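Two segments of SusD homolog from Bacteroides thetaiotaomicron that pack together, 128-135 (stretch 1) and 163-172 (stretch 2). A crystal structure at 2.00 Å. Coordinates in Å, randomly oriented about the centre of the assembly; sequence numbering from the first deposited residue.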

# COMPACT_ATOMS: atom_id res chain seq x y z
N VAL A 128 3.84 15.24 -3.12
CA VAL A 128 4.52 14.31 -2.22
C VAL A 128 3.76 14.21 -0.90
O VAL A 128 3.59 13.13 -0.35
CB VAL A 128 5.97 14.75 -1.95
CG1 VAL A 128 6.62 13.84 -0.92
CG2 VAL A 128 6.77 14.70 -3.25
N ARG A 129 3.30 15.35 -0.39
CA ARG A 129 2.56 15.36 0.86
C ARG A 129 1.27 14.55 0.73
O ARG A 129 0.92 13.75 1.60
CB ARG A 129 2.19 16.79 1.26
CG ARG A 129 1.52 16.88 2.63
CD ARG A 129 0.77 18.19 2.81
NE ARG A 129 -0.45 18.22 2.01
CZ ARG A 129 -1.39 19.15 2.11
NH1 ARG A 129 -1.24 20.14 2.98
NH2 ARG A 129 -2.48 19.09 1.36
N ASN A 130 0.56 14.76 -0.38
CA ASN A 130 -0.69 14.06 -0.62
C ASN A 130 -0.55 12.56 -0.83
O ASN A 130 -1.44 11.80 -0.46
CB ASN A 130 -1.45 14.71 -1.78
CG ASN A 130 -1.87 16.14 -1.46
OD1 ASN A 130 -2.12 16.48 -0.30
ND2 ASN A 130 -1.95 16.98 -2.49
N ILE A 131 0.56 12.11 -1.42
CA ILE A 131 0.75 10.68 -1.60
C ILE A 131 0.90 10.06 -0.21
O ILE A 131 0.38 8.98 0.07
CB ILE A 131 2.02 10.36 -2.40
CG1 ILE A 131 1.89 10.88 -3.83
CG2 ILE A 131 2.25 8.84 -2.43
CD1 ILE A 131 3.16 10.74 -4.64
N ALA A 132 1.60 10.77 0.66
CA ALA A 132 1.82 10.29 2.02
C ALA A 132 0.53 10.33 2.84
O ALA A 132 0.19 9.37 3.53
CB ALA A 132 2.89 11.12 2.71
N TRP A 133 -0.20 11.44 2.76
CA TRP A 133 -1.43 11.56 3.53
C TRP A 133 -2.59 10.74 2.99
O TRP A 133 -3.60 10.56 3.67
CB TRP A 133 -1.82 13.03 3.70
CG TRP A 133 -0.87 13.75 4.62
CD1 TRP A 133 0.21 13.22 5.27
CD2 TRP A 133 -0.94 15.13 5.00
NE1 TRP A 133 0.82 14.18 6.03
CE2 TRP A 133 0.14 15.36 5.89
CE3 TRP A 133 -1.80 16.19 4.68
CZ2 TRP A 133 0.38 16.62 6.46
CZ3 TRP A 133 -1.56 17.43 5.25
CH2 TRP A 133 -0.48 17.64 6.13
N LEU A 134 -2.46 10.24 1.76
CA LEU A 134 -3.49 9.38 1.19
C LEU A 134 -3.38 8.09 2.02
O LEU A 134 -4.38 7.46 2.34
CB LEU A 134 -3.21 9.08 -0.28
CG LEU A 134 -4.12 8.02 -0.92
CD1 LEU A 134 -5.59 8.40 -0.73
CD2 LEU A 134 -3.80 7.89 -2.41
N ARG A 135 -2.15 7.72 2.36
CA ARG A 135 -1.91 6.53 3.18
C ARG A 135 -2.48 6.79 4.58
O ARG A 135 -3.12 5.93 5.17
CB ARG A 135 -0.41 6.25 3.29
CG ARG A 135 0.23 5.67 2.03
CD ARG A 135 1.72 5.98 1.99
NE ARG A 135 2.48 5.37 3.08
CZ ARG A 135 2.87 4.10 3.11
NH1 ARG A 135 2.55 3.28 2.12
NH2 ARG A 135 3.59 3.65 4.13
N VAL A 163 -11.67 14.72 3.17
CA VAL A 163 -10.25 14.60 2.84
C VAL A 163 -10.13 14.22 1.37
O VAL A 163 -9.34 14.82 0.63
CB VAL A 163 -9.56 13.51 3.69
CG1 VAL A 163 -8.12 13.32 3.23
CG2 VAL A 163 -9.60 13.90 5.17
N TYR A 164 -10.92 13.24 0.94
CA TYR A 164 -10.89 12.81 -0.45
C TYR A 164 -11.33 13.91 -1.41
O TYR A 164 -10.65 14.17 -2.40
CB TYR A 164 -11.75 11.56 -0.64
CG TYR A 164 -10.96 10.28 -0.50
CD1 TYR A 164 -10.43 9.88 0.73
CD2 TYR A 164 -10.69 9.48 -1.62
CE1 TYR A 164 -9.65 8.72 0.84
CE2 TYR A 164 -9.92 8.33 -1.52
CZ TYR A 164 -9.40 7.96 -0.29
OH TYR A 164 -8.64 6.82 -0.21
N ARG A 165 -12.45 14.56 -1.12
CA ARG A 165 -12.94 15.63 -1.99
C ARG A 165 -11.90 16.75 -2.10
O ARG A 165 -11.68 17.28 -3.18
CB ARG A 165 -14.24 16.22 -1.45
CG ARG A 165 -15.45 15.32 -1.62
CD ARG A 165 -16.72 15.96 -1.05
NE ARG A 165 -17.89 15.12 -1.28
CZ ARG A 165 -18.45 14.94 -2.47
NH1 ARG A 165 -17.95 15.55 -3.54
NH2 ARG A 165 -19.50 14.14 -2.60
N SER A 166 -11.28 17.09 -0.97
CA SER A 166 -10.29 18.15 -0.92
C SER A 166 -8.98 17.79 -1.62
O SER A 166 -8.37 18.64 -2.28
CB SER A 166 -10.01 18.53 0.54
OG SER A 166 -11.21 18.91 1.19
N MSE A 167 -8.55 16.54 -1.48
CA MSE A 167 -7.31 16.11 -2.11
C MSE A 167 -7.42 16.10 -3.63
O MSE A 167 -6.47 16.44 -4.33
CB MSE A 167 -6.89 14.73 -1.61
CG MSE A 167 -5.46 14.38 -1.98
SE MSE A 167 -4.93 12.65 -1.30
CE MSE A 167 -5.21 12.95 0.58
N LEU A 168 -8.58 15.69 -4.15
CA LEU A 168 -8.78 15.66 -5.60
C LEU A 168 -8.69 17.09 -6.16
O LEU A 168 -8.08 17.32 -7.20
CB LEU A 168 -10.14 15.04 -5.93
CG LEU A 168 -10.24 13.51 -5.85
CD1 LEU A 168 -11.70 13.08 -5.90
CD2 LEU A 168 -9.45 12.88 -6.99
N ALA A 169 -9.30 18.03 -5.46
CA ALA A 169 -9.27 19.42 -5.90
C ALA A 169 -7.84 19.94 -5.84
O ALA A 169 -7.38 20.64 -6.74
CB ALA A 169 -10.18 20.26 -5.01
N ASP A 170 -7.12 19.59 -4.77
CA ASP A 170 -5.74 20.03 -4.62
C ASP A 170 -4.83 19.44 -5.70
O ASP A 170 -3.92 20.11 -6.19
CB ASP A 170 -5.19 19.68 -3.23
CG ASP A 170 -5.80 20.53 -2.13
OD1 ASP A 170 -6.15 21.70 -2.40
OD2 ASP A 170 -5.92 20.04 -0.99
N LEU A 171 -5.07 18.18 -6.06
CA LEU A 171 -4.26 17.53 -7.09
C LEU A 171 -4.47 18.23 -8.43
O LEU A 171 -3.52 18.46 -9.17
CB LEU A 171 -4.61 16.04 -7.21
CG LEU A 171 -4.05 15.14 -6.10
CD1 LEU A 171 -4.60 13.72 -6.25
CD2 LEU A 171 -2.52 15.14 -6.17
N SER A 172 -5.72 18.57 -8.74
CA SER A 172 -6.01 19.25 -10.00
C SER A 172 -5.33 20.62 -10.02
O SER A 172 -4.87 21.08 -11.06
CB SER A 172 -7.52 19.43 -10.18
OG SER A 172 -8.16 18.18 -10.29

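This is a small contact between two nearly antiparallel helices, built around the selenomethionine side chain of M167 and held by van der Waals packing, with no hydrogen bond crossing from one stretch to the other. The helix axes run at 161° to each other and come no closer than 11.1 Å, a wide spacing that side chains must fill, and the buried surface amounts to only 328 Å².

M167 contributes the largest share, followed by N130 and L134. Its CA-to-CB bond points toward the other helix, and with chi1 and chi2 both t the chain extends across the gap before chi3, in the m well, turns the terminal methyl. A long, unbranched and flexible side chain suits this position because it can lie along the backbone of the partner. SE of M167 rests 3.7 Å from the carbonyl O of N130, an atom that also accepts the weak helical hydrogen bond from the backbone N of L134. CE of M167 reaches 4.0 Å from CA of L134 and 4.2 Å from C of W133, so the methyl packs against main chain as much as against side chains. The backbones come nearest here too, with CA of N130 and CA of M167 7.1 Å apart.

L134 extends the apolar patch. Its CB lies 4.1 Å from SE of M167, while CD1 of L134 approaches Y164, 3.9 Å from CZ and 3.5 Å from OH. The CA-to-CB bonds of L134 and Y164 both point sideways, yet the ends of both side chains come nearer the opposing helix. The leucine methyl meets the tyrosine ring obliquely. CD1 is a methyl carbon, so its approach to Y164 is packing; the hydroxyl is hydrogen-bonded elsewhere in the structure.

At the other end the contact becomes more polar. The CA-to-CB bond of N130 points toward the other helix, and CB of N130 lies 4.0 Å from CG of M167. ND2 of N130 lies 4.2 Å from CD2 of L171 and 4.3 Å from CB of D170. The short amide fits where the helices are close, and OD1 of N130 accepts hydrogen bonds within its own helix, from NH2 of R129 at 3.1 Å and a weak one from NE of R129 at 3.3 Å, and is also bonded elsewhere in the structure. The bonds from R129 help to hold the guanidinium in place. D170 OD2 sits near the plane of that group, at its edge, but 4.3 Å from NH2 of R129. The charges are complementary, yet at this distance they attract without forming a salt bridge.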